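Tyrosine recombinase XerH (Helicobacter pylori, PDB 5JK0) catalyses site-specific DNA recombination, cutting and rejoining difH sites, and takes part in chromosome segregation. Local coordinates at the interface of chains A and B and the interface of chains A and C. Sequence-based numbering; all coordinates share one arbitrary frame. Chains: chain A/B/C, Tyrosine recombinase XerH.

Contact 1: the interface of chains A and B. Residues chain A 248, 320, 326, 329, 333; chain B 352-356.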
loop_
_atom_site.group_PDB
_atom_site.type_symbol
_atom_site.label_atom_id
_atom_site.label_comp_id
_atom_site.label_asym_id
_atom_site.label_seq_id
_atom_site.Cartn_x
_atom_site.Cartn_y
_atom_site.Cartn_z
ATOM N N MET A 248 -15.828 -21.970 8.142
ATOM C CA MET A 248 -15.929 -23.219 8.885
ATOM C C MET A 248 -17.373 -23.691 8.985
ATOM O O MET A 248 -18.290 -22.883 9.120
ATOM C CB MET A 248 -15.335 -23.064 10.288
ATOM C CG MET A 248 -13.863 -22.675 10.307
ATOM S SD MET A 248 -13.190 -22.572 11.979
ATOM C CE MET A 248 -13.221 -24.293 12.471
ATOM N N LEU A 320 -26.614 -14.983 10.962
ATOM C CA LEU A 320 -25.352 -14.890 11.685
ATOM C C LEU A 320 -25.342 -13.722 12.669
ATOM O O LEU A 320 -24.913 -13.873 13.814
ATOM C CB LEU A 320 -24.185 -14.760 10.702
ATOM C CG LEU A 320 -22.789 -14.658 11.321
ATOM C CD1 LEU A 320 -22.545 -15.805 12.292
ATOM C CD2 LEU A 320 -21.724 -14.634 10.235
ATOM N N ASP A 326 -22.453 -9.933 16.140
ATOM C CA ASP A 326 -21.048 -9.603 15.940
ATOM C C ASP A 326 -20.820 -9.169 14.494
ATOM O O ASP A 326 -20.787 -10.001 13.587
ATOM C CB ASP A 326 -20.164 -10.804 16.292
ATOM C CG ASP A 326 -18.692 -10.443 16.419
ATOM O OD1 ASP A 326 -18.248 -9.456 15.796
ATOM O OD2 ASP A 326 -17.972 -11.160 17.146
ATOM N N LEU A 329 -17.613 -10.488 12.817
ATOM C CA LEU A 329 -17.770 -11.896 12.472
ATOM C C LEU A 329 -18.487 -12.054 11.133
ATOM O O LEU A 329 -18.139 -12.921 10.330
ATOM C CB LEU A 329 -18.536 -12.633 13.573
ATOM C CG LEU A 329 -18.681 -14.149 13.436
ATOM C CD1 LEU A 329 -17.316 -14.815 13.380
ATOM C CD2 LEU A 329 -19.507 -14.713 14.584
ATOM N N ALA A 333 -16.758 -13.761 7.832
ATOM C CA ALA A 333 -17.416 -14.967 7.339
ATOM C C ALA A 333 -17.902 -14.803 5.901
ATOM O O ALA A 333 -17.798 -15.727 5.095
ATOM C CB ALA A 333 -18.578 -15.343 8.245
ATOM N N ARG B 352 -12.217 -16.384 14.591
ATOM C CA ARG B 352 -13.341 -16.769 15.437
ATOM C C ARG B 352 -14.437 -17.430 14.610
ATOM O O ARG B 352 -15.617 -17.348 14.948
ATOM C CB ARG B 352 -13.904 -15.551 16.172
ATOM C CG ARG B 352 -12.846 -14.649 16.784
ATOM C CD ARG B 352 -13.479 -13.543 17.612
ATOM N NE ARG B 352 -14.571 -12.882 16.904
ATOM C CZ ARG B 352 -14.413 -11.856 16.074
ATOM N NH1 ARG B 352 -13.204 -11.366 15.842
ATOM N NH2 ARG B 352 -15.468 -11.320 15.474
ATOM N N LEU B 353 -14.034 -18.092 13.530
ATOM C CA LEU B 353 -14.976 -18.692 12.592
ATOM C C LEU B 353 -15.781 -19.831 13.216
ATOM O O LEU B 353 -16.848 -20.189 12.717
ATOM C CB LEU B 353 -14.234 -19.198 11.352
ATOM C CG LEU B 353 -13.536 -18.143 10.491
ATOM C CD1 LEU B 353 -12.678 -18.806 9.427
ATOM C CD2 LEU B 353 -14.553 -17.202 9.855
ATOM N N GLU B 354 -15.270 -20.396 14.306
ATOM C CA GLU B 354 -15.964 -21.470 15.008
ATOM C C GLU B 354 -17.285 -20.979 15.596
ATOM O O GLU B 354 -18.244 -21.741 15.711
ATOM C CB GLU B 354 -15.079 -22.049 16.114
ATOM N N GLU B 355 -17.325 -19.701 15.961
ATOM C CA GLU B 355 -18.530 -19.097 16.518
ATOM C C GLU B 355 -19.628 -18.981 15.466
ATOM O O GLU B 355 -20.814 -19.074 15.779
ATOM C CB GLU B 355 -18.217 -17.718 17.101
ATOM C CG GLU B 355 -17.119 -17.720 18.151
ATOM C CD GLU B 355 -16.811 -16.331 18.673
ATOM O OE1 GLU B 355 -17.517 -15.377 18.282
ATOM O OE2 GLU B 355 -15.861 -16.192 19.473
ATOM N N ALA B 356 -19.225 -18.777 14.216
ATOM C CA ALA B 356 -20.175 -18.614 13.122
ATOM C C ALA B 356 -20.732 -19.954 12.654
ATOM O O ALA B 356 -21.833 -20.023 12.110
ATOM C CB ALA B 356 -19.521 -17.880 11.962
#
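The C-terminal helix 353-357 of chain B, donated in trans as is typical of tyrosine recombinases, docks on the catalytic domain of chain A with B:Leu353 against A:Met248 and B:Ala356 against A:Leu320 and A:Leu329. The contact is a worked case of a short helix gripped between apolar side chains on two sides, with a charged pair at its start. On one side the A:Met248 and B:Leu353 side chains meet at about a right angle. A:Met248 CG stands anti to its carbonyl carbon (chi1 -60°) and the chain runs on extended to the thioether SD, 3.6 Å from B:Leu353 CB; the bend at chi3 turns only the end methyl. On the other side the methyl CB of B:Ala356 is 3.7 Å from A:Leu320 CD1 and 4.0 Å from A:Leu329 CD1. The CD1 branch of A:Leu329 also approaches the carbonyl O of B:Arg352 at 3.4 Å. At the helix start B:Arg352 and A:Asp326 meet tip to tip, their planes nearly parallel (6° apart) but offset, NH2 lying off the carboxylate plane. Their salt bridge, 3.0 Å from B:Arg352 NH2 to A:Asp326 OD2, is a weak hydrogen bond, bent to 132° at the hydrogen. The other carboxylate oxygen, OD1, accepts the backbone N of A:Leu329 from above its plane, which helps fix the rotation of A:Asp326. In chain A the docking surface combines strand 244-250 with helices 309-324 and 327-334; the contact's centre is about 15 Å from active-site A:Arg214.

Contact 2: the interface of chains A and B. Residues chain A 40, 43, 47; chain B 86, 89-90, 93, 116.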
loop_
_atom_site.group_PDB
_atom_site.type_symbol
_atom_site.label_atom_id
_atom_site.label_comp_id
_atom_site.label_asym_id
_atom_site.label_seq_id
_atom_site.Cartn_x
_atom_site.Cartn_y
_atom_site.Cartn_z
ATOM N N ASN A 40 -7.596 -16.868 -27.007
ATOM C CA ASN A 40 -7.566 -16.582 -28.435
ATOM C C ASN A 40 -8.812 -15.841 -28.915
ATOM O O ASN A 40 -8.740 -15.023 -29.832
ATOM C CB ASN A 40 -7.391 -17.877 -29.228
ATOM C CG ASN A 40 -7.214 -17.628 -30.710
ATOM O OD1 ASN A 40 -6.198 -17.085 -31.142
ATOM N ND2 ASN A 40 -8.202 -18.030 -31.501
ATOM N N PHE A 43 -8.367 -12.137 -28.016
ATOM C CA PHE A 43 -7.455 -11.503 -28.960
ATOM C C PHE A 43 -8.174 -11.157 -30.260
ATOM O O PHE A 43 -7.995 -10.068 -30.806
ATOM C CB PHE A 43 -6.255 -12.412 -29.239
ATOM C CG PHE A 43 -5.407 -11.960 -30.393
ATOM C CD1 PHE A 43 -4.577 -10.858 -30.272
ATOM C CD2 PHE A 43 -5.432 -12.645 -31.598
ATOM C CE1 PHE A 43 -3.793 -10.442 -31.334
ATOM C CE2 PHE A 43 -4.652 -12.234 -32.663
ATOM C CZ PHE A 43 -3.829 -11.131 -32.531
ATOM N N ASN A 47 -9.250 -7.108 -32.241
ATOM C CA ASN A 47 -9.071 -6.763 -33.644
ATOM C C ASN A 47 -10.404 -6.534 -34.352
ATOM O O ASN A 47 -10.541 -5.606 -35.146
ATOM C CB ASN A 47 -8.278 -7.857 -34.358
ATOM C CG ASN A 47 -6.942 -8.133 -33.695
ATOM O OD1 ASN A 47 -6.318 -7.231 -33.136
ATOM N ND2 ASN A 47 -6.499 -9.383 -33.751
ATOM N N TYR B 86 2.821 -13.328 -30.498
ATOM C CA TYR B 86 1.827 -12.263 -30.491
ATOM C C TYR B 86 2.144 -11.200 -31.536
ATOM O O TYR B 86 1.301 -10.866 -32.367
ATOM C CB TYR B 86 1.741 -11.626 -29.099
ATOM C CG TYR B 86 1.027 -10.290 -29.067
ATOM C CD1 TYR B 86 -0.361 -10.220 -29.051
ATOM C CD2 TYR B 86 1.743 -9.099 -29.043
ATOM C CE1 TYR B 86 -1.017 -9.000 -29.020
ATOM C CE2 TYR B 86 1.098 -7.876 -29.014
ATOM C CZ TYR B 86 -0.280 -7.833 -29.002
ATOM O OH TYR B 86 -0.921 -6.615 -28.972
ATOM N N LYS B 89 1.660 -11.763 -35.445
ATOM C CA LYS B 89 0.309 -11.758 -35.993
ATOM C C LYS B 89 -0.441 -10.466 -35.676
ATOM O O LYS B 89 -1.363 -10.086 -36.397
ATOM C CB LYS B 89 -0.483 -12.962 -35.473
ATOM C CG LYS B 89 -0.614 -13.022 -33.959
ATOM C CD LYS B 89 -1.403 -14.247 -33.525
ATOM C CE LYS B 89 -1.548 -14.308 -32.013
ATOM N NZ LYS B 89 -2.345 -15.491 -31.582
ATOM N N ALA B 90 -0.037 -9.786 -34.606
ATOM C CA ALA B 90 -0.728 -8.575 -34.174
ATOM C C ALA B 90 -0.253 -7.335 -34.926
ATOM O O ALA B 90 -1.012 -6.381 -35.095
ATOM C CB ALA B 90 -0.556 -8.372 -32.677
ATOM N N ILE B 93 -2.590 -6.717 -38.016
ATOM C CA ILE B 93 -4.039 -6.545 -37.931
ATOM C C ILE B 93 -4.526 -5.767 -36.709
ATOM O O ILE B 93 -5.719 -5.770 -36.411
ATOM C CB ILE B 93 -4.759 -7.912 -37.933
ATOM C CG1 ILE B 93 -4.303 -8.757 -36.743
ATOM C CG2 ILE B 93 -4.519 -8.649 -39.245
ATOM C CD1 ILE B 93 -4.959 -10.120 -36.679
ATOM N N VAL B 116 -4.244 -10.285 -22.632
ATOM C CA VAL B 116 -4.680 -11.432 -23.422
ATOM C C VAL B 116 -4.012 -12.733 -22.980
ATOM O O VAL B 116 -4.687 -13.733 -22.736
ATOM C CB VAL B 116 -4.399 -11.213 -24.923
ATOM C CG1 VAL B 116 -4.651 -12.493 -25.709
ATOM C CG2 VAL B 116 -5.250 -10.071 -25.465
HETATM O O HOH W 1 -4.570 -15.983 -33.544
#
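A:Phe43 packs its aromatic ring against B:Lys89, B:Tyr86 and B:Ala90, illustrating how one ring can organise a helix-to-helix contact. The apolar part centres on this ring; CG anti to the backbone N (chi1 169°) swings it off helix 39-50 onto chain B. The aliphatic chain of B:Lys89, extended beyond CG, passes obliquely over one face of the ring, toward the CE2 and CZ side, with CE 3.8 Å from A:Phe43 CE2. Around the ring, CE1 of A:Phe43 lies 3.9 Å from B:Tyr86 CE1 and 4.1 Å from the methyl CB of B:Ala90. Nearer the backbone, A:Phe43 CB touches B:Val116 CG1 at 3.9 Å. A:Asn47 and B:Ile93 cross at about a right angle, the carboxamide ND2 of A:Asn47 coming 3.4 Å from B:Ile93 CD1. That same ND2 sits over the opposite face of the A:Phe43 ring, offset toward its rim, so amide and lysine chain hold the ring between them.

Polar contact runs through water. The ammonium NZ of B:Lys89 is 3.0 Å from water 1, and the side-chain carbonyl OD1 of A:Asn40 is 3.1 Å from it.

Chain A contributes helix 39-50, while B:Val116 comes from helix 107-117 and the other chain B residues from helix 74-93, all within the N-terminal core-binding part.

Contact 3: the interface of chains A and C. Residues chain A 146, 150-152; chain C 149-151.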
loop_
_atom_site.group_PDB
_atom_site.type_symbol
_atom_site.label_atom_id
_atom_site.label_comp_id
_atom_site.label_asym_id
_atom_site.label_seq_id
_atom_site.Cartn_x
_atom_site.Cartn_y
_atom_site.Cartn_z
ATOM N N ASP A 146 -6.300 17.288 -31.659
ATOM C CA ASP A 146 -5.921 17.651 -33.024
ATOM C C ASP A 146 -4.407 17.808 -33.151
ATOM O O ASP A 146 -3.654 17.332 -32.302
ATOM C CB ASP A 146 -6.630 18.935 -33.470
ATOM C CG ASP A 146 -6.450 20.088 -32.494
ATOM O OD1 ASP A 146 -5.348 20.248 -31.922
ATOM O OD2 ASP A 146 -7.424 20.847 -32.305
ATOM N N LYS A 150 -4.578 20.411 -29.019
ATOM C CA LYS A 150 -5.769 20.921 -28.351
ATOM C C LYS A 150 -6.892 19.894 -28.425
ATOM O O LYS A 150 -6.881 19.012 -29.283
ATOM C CB LYS A 150 -6.219 22.245 -28.971
ATOM C CG LYS A 150 -5.301 23.417 -28.663
ATOM C CD LYS A 150 -5.935 24.734 -29.083
ATOM C CE LYS A 150 -5.100 25.922 -28.631
ATOM N NZ LYS A 150 -5.749 27.226 -28.945
ATOM N N SER A 151 -7.861 20.010 -27.525
ATOM C CA SER A 151 -8.926 19.020 -27.438
ATOM C C SER A 151 -10.294 19.653 -27.222
ATOM O O SER A 151 -10.401 20.829 -26.874
ATOM C CB SER A 151 -8.633 18.033 -26.306
ATOM O OG SER A 151 -7.345 17.461 -26.456
ATOM N N TYR A 152 -11.339 18.862 -27.441
ATOM C CA TYR A 152 -12.690 19.258 -27.071
ATOM C C TYR A 152 -13.074 18.530 -25.791
ATOM O O TYR A 152 -12.870 17.323 -25.673
ATOM C CB TYR A 152 -13.685 18.945 -28.192
ATOM C CG TYR A 152 -15.101 19.369 -27.879
ATOM C CD1 TYR A 152 -15.527 20.668 -28.121
ATOM C CD2 TYR A 152 -16.013 18.470 -27.338
ATOM C CE1 TYR A 152 -16.820 21.062 -27.833
ATOM C CE2 TYR A 152 -17.308 18.855 -27.045
ATOM C CZ TYR A 152 -17.706 20.151 -27.295
ATOM O OH TYR A 152 -18.994 20.540 -27.007
ATOM N N GLU C 149 -13.939 26.423 -30.201
ATOM C CA GLU C 149 -14.345 25.487 -29.153
ATOM C C GLU C 149 -13.293 24.421 -28.853
ATOM O O GLU C 149 -13.629 23.304 -28.463
ATOM C CB GLU C 149 -15.668 24.813 -29.524
ATOM C CG GLU C 149 -16.850 25.764 -29.595
ATOM C CD GLU C 149 -18.136 25.064 -29.989
ATOM O OE1 GLU C 149 -18.298 24.748 -31.186
ATOM O OE2 GLU C 149 -18.980 24.826 -29.099
ATOM N N LYS C 150 -12.022 24.770 -29.032
ATOM C CA LYS C 150 -10.935 23.859 -28.690
ATOM C C LYS C 150 -10.225 24.321 -27.420
ATOM O O LYS C 150 -10.165 25.516 -27.132
ATOM C CB LYS C 150 -9.948 23.736 -29.852
ATOM C CG LYS C 150 -10.476 22.900 -31.008
ATOM C CD LYS C 150 -10.976 21.549 -30.512
ATOM C CE LYS C 150 -11.494 20.684 -31.653
ATOM N NZ LYS C 150 -10.412 20.305 -32.603
ATOM N N SER C 151 -9.689 23.369 -26.664
ATOM C CA SER C 151 -9.156 23.664 -25.339
ATOM C C SER C 151 -7.703 23.236 -25.163
ATOM O O SER C 151 -7.274 22.216 -25.702
ATOM C CB SER C 151 -10.016 22.983 -24.273
ATOM O OG SER C 151 -11.389 23.282 -24.457
#
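C:Lys150 and A:Asp146 reach toward each other tip to tip, framing a backbone contact between C:Ser151 and A:Ser151 that exemplifies a minimal antiparallel bridge between loops. The C:Lys150 chain bends at chi2 (-52°) and chi4 (65°), curling its methylenes past the A:Ser151 carbonyl before the ammonium NZ forms a salt bridge and hydrogen bond with A:Asp146 OD2 at 3.1 Å. NZ meets this oxygen on the anti side, 19° out of the carboxylate plane. The opposite oxygen, OD1, accepts the backbone N of A:Lys150 at 3.0 Å from above the plane. The carboxylate is thus engaged through both oxygens, one tying its own loop together and the other joining chain C.

Beside this pair, the two serine backbones bond reciprocally: A:Ser151 N donates to C:Ser151 O at 2.9 Å, and C:Ser151 N to A:Ser151 O at 2.6 Å. The CB atoms of A:Lys150 and C:Lys150 approach to 4.1 Å, but the A:Lys150 chain extends beyond CG and takes no part in the A:Asp146 salt bridge. Past the serines, the A:Tyr152 ring turns an edge carbon, CD1, toward the C:Glu149 carbonyl O at 3.3 Å.

By pairing equivalent loop segments of two subunits, with an ionic clasp alongside, the site probably helps hold neighbouring recombinase copies together on DNA in the pre-cleavage complex.

Contact 4: the interface of chains A and B. Residues chain A 224, 273; chain B 303-305, 307.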
loop_
_atom_site.group_PDB
_atom_site.type_symbol
_atom_site.label_atom_id
_atom_site.label_comp_id
_atom_site.label_asym_id
_atom_site.label_seq_id
_atom_site.Cartn_x
_atom_site.Cartn_y
_atom_site.Cartn_z
ATOM N N LYS A 224 -8.722 -30.198 -2.205
ATOM C CA LYS A 224 -7.588 -29.780 -1.387
ATOM C C LYS A 224 -7.880 -28.509 -0.589
ATOM O O LYS A 224 -7.100 -28.124 0.281
ATOM C CB LYS A 224 -6.354 -29.574 -2.268
ATOM C CG LYS A 224 -6.535 -28.536 -3.362
ATOM C CD LYS A 224 -5.403 -28.601 -4.371
ATOM C CE LYS A 224 -4.053 -28.464 -3.693
ATOM N NZ LYS A 224 -2.928 -28.549 -4.665
ATOM N N ASP A 273 -8.557 -31.457 -9.603
ATOM C CA ASP A 273 -8.994 -31.638 -8.217
ATOM C C ASP A 273 -10.307 -30.917 -7.908
ATOM O O ASP A 273 -10.566 -30.540 -6.766
ATOM C CB ASP A 273 -7.900 -31.166 -7.256
ATOM C CG ASP A 273 -7.945 -31.884 -5.923
ATOM O OD1 ASP A 273 -8.407 -33.044 -5.887
ATOM O OD2 ASP A 273 -7.513 -31.291 -4.912
ATOM N N ARG B 303 -4.142 -34.251 3.206
ATOM C CA ARG B 303 -4.120 -33.526 1.938
ATOM C C ARG B 303 -4.671 -32.111 2.077
ATOM O O ARG B 303 -5.731 -31.903 2.667
ATOM C CB ARG B 303 -4.912 -34.291 0.876
ATOM C CG ARG B 303 -4.938 -33.611 -0.480
ATOM C CD ARG B 303 -5.604 -34.485 -1.530
ATOM N NE ARG B 303 -5.553 -33.871 -2.853
ATOM C CZ ARG B 303 -4.515 -33.962 -3.678
ATOM N NH1 ARG B 303 -3.434 -34.641 -3.318
ATOM N NH2 ARG B 303 -4.556 -33.370 -4.864
ATOM N N ARG B 304 -3.946 -31.140 1.530
ATOM C CA ARG B 304 -4.347 -29.742 1.632
ATOM C C ARG B 304 -3.810 -28.902 0.473
ATOM O O ARG B 304 -3.530 -29.427 -0.604
ATOM C CB ARG B 304 -3.886 -29.159 2.969
ATOM C CG ARG B 304 -2.435 -29.450 3.313
ATOM C CD ARG B 304 -2.189 -29.259 4.799
ATOM N NE ARG B 304 -2.981 -30.190 5.598
ATOM C CZ ARG B 304 -3.105 -30.126 6.920
ATOM N NH1 ARG B 304 -2.491 -29.167 7.600
ATOM N NH2 ARG B 304 -3.845 -31.018 7.563
ATOM N N GLU B 305 -3.671 -27.600 0.707
ATOM C CA GLU B 305 -3.306 -26.650 -0.343
ATOM C C GLU B 305 -1.946 -26.955 -0.961
ATOM O O GLU B 305 -1.763 -26.844 -2.174
ATOM C CB GLU B 305 -3.310 -25.224 0.210
ATOM C CG GLU B 305 -4.457 -24.935 1.155
ATOM C CD GLU B 305 -4.067 -25.094 2.614
ATOM O OE1 GLU B 305 -4.602 -26.005 3.280
ATOM O OE2 GLU B 305 -3.231 -24.300 3.095
ATOM N N ASN B 307 1.201 -29.975 -0.831
ATOM C CA ASN B 307 1.501 -31.330 -0.387
ATOM C C ASN B 307 2.919 -31.770 -0.733
ATOM O O ASN B 307 3.159 -32.943 -1.017
ATOM C CB ASN B 307 0.494 -32.313 -0.990
ATOM C CG ASN B 307 -0.944 -31.903 -0.733
ATOM O OD1 ASN B 307 -1.460 -32.065 0.372
ATOM N ND2 ASN B 307 -1.602 -31.375 -1.760
HETATM O O HOH W 2 -7.226 -26.913 2.671
#
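A:Lys224 lays its side chain against the backbone of B:Arg304 and B:Glu305, while A:Asp273 faces B:Arg303, a combination showing how a loose salt bridge, a lysine chain on a backbone and a water can join two surfaces. In the ionic contact A:Asp273 OD2 lies 3.6 Å from the guanidinium NH2 of B:Arg303. These groups approach tip to tip, but their planes stand 89° apart, with the carboxylate carbon at the guanidinium edge. B:Arg303 extends from CG to NE, its CG anti to the backbone N (chi1 -180°), which carries the guanidinium across to chain A.

Packing rests on A:Lys224, bent at chi3 (-55°), whose CB is 3.3 Å from B:Arg304 O and whose CE is 3.9 Å from B:Glu305 CA. Water 2 supplies a polar bridge, 2.7 Å from the backbone O of A:Lys224 and 2.8 Å from the carboxylate OE1 of B:Glu305.

Within chain B, B:Asn307 braces the loop. Its OD1 accepts B:Arg304 N at 2.9 Å on a lone pair, and its ND2 returns a bond to B:Arg304 O at 3.0 Å, from above the carbonyl plane.

In the fold, A:Lys224 belongs to the 3-10 helix 223-225 and A:Asp273 to a loop; the chain B residues occupy the loop between helices 286-299 and 309-324.

Contacts 1, 2 and 4 all join chains A and B, whereas contact 3 joins A to C. Contacts 1 and 4 both lie in the catalytic domains, their C-alpha centres about 24 Å apart, and share no residue; helix 309-324 follows the chain B loop of contact 4 and, in chain A, helps form the docking surface of contact 1. Contact 2 lies about 47 Å from contact 1, so the A-B pair is held at both domain levels. Contact 3, about 33 Å from contact 2 and 59 Å from contact 4, links chain A to another neighbour, consistent with a four-subunit assembly.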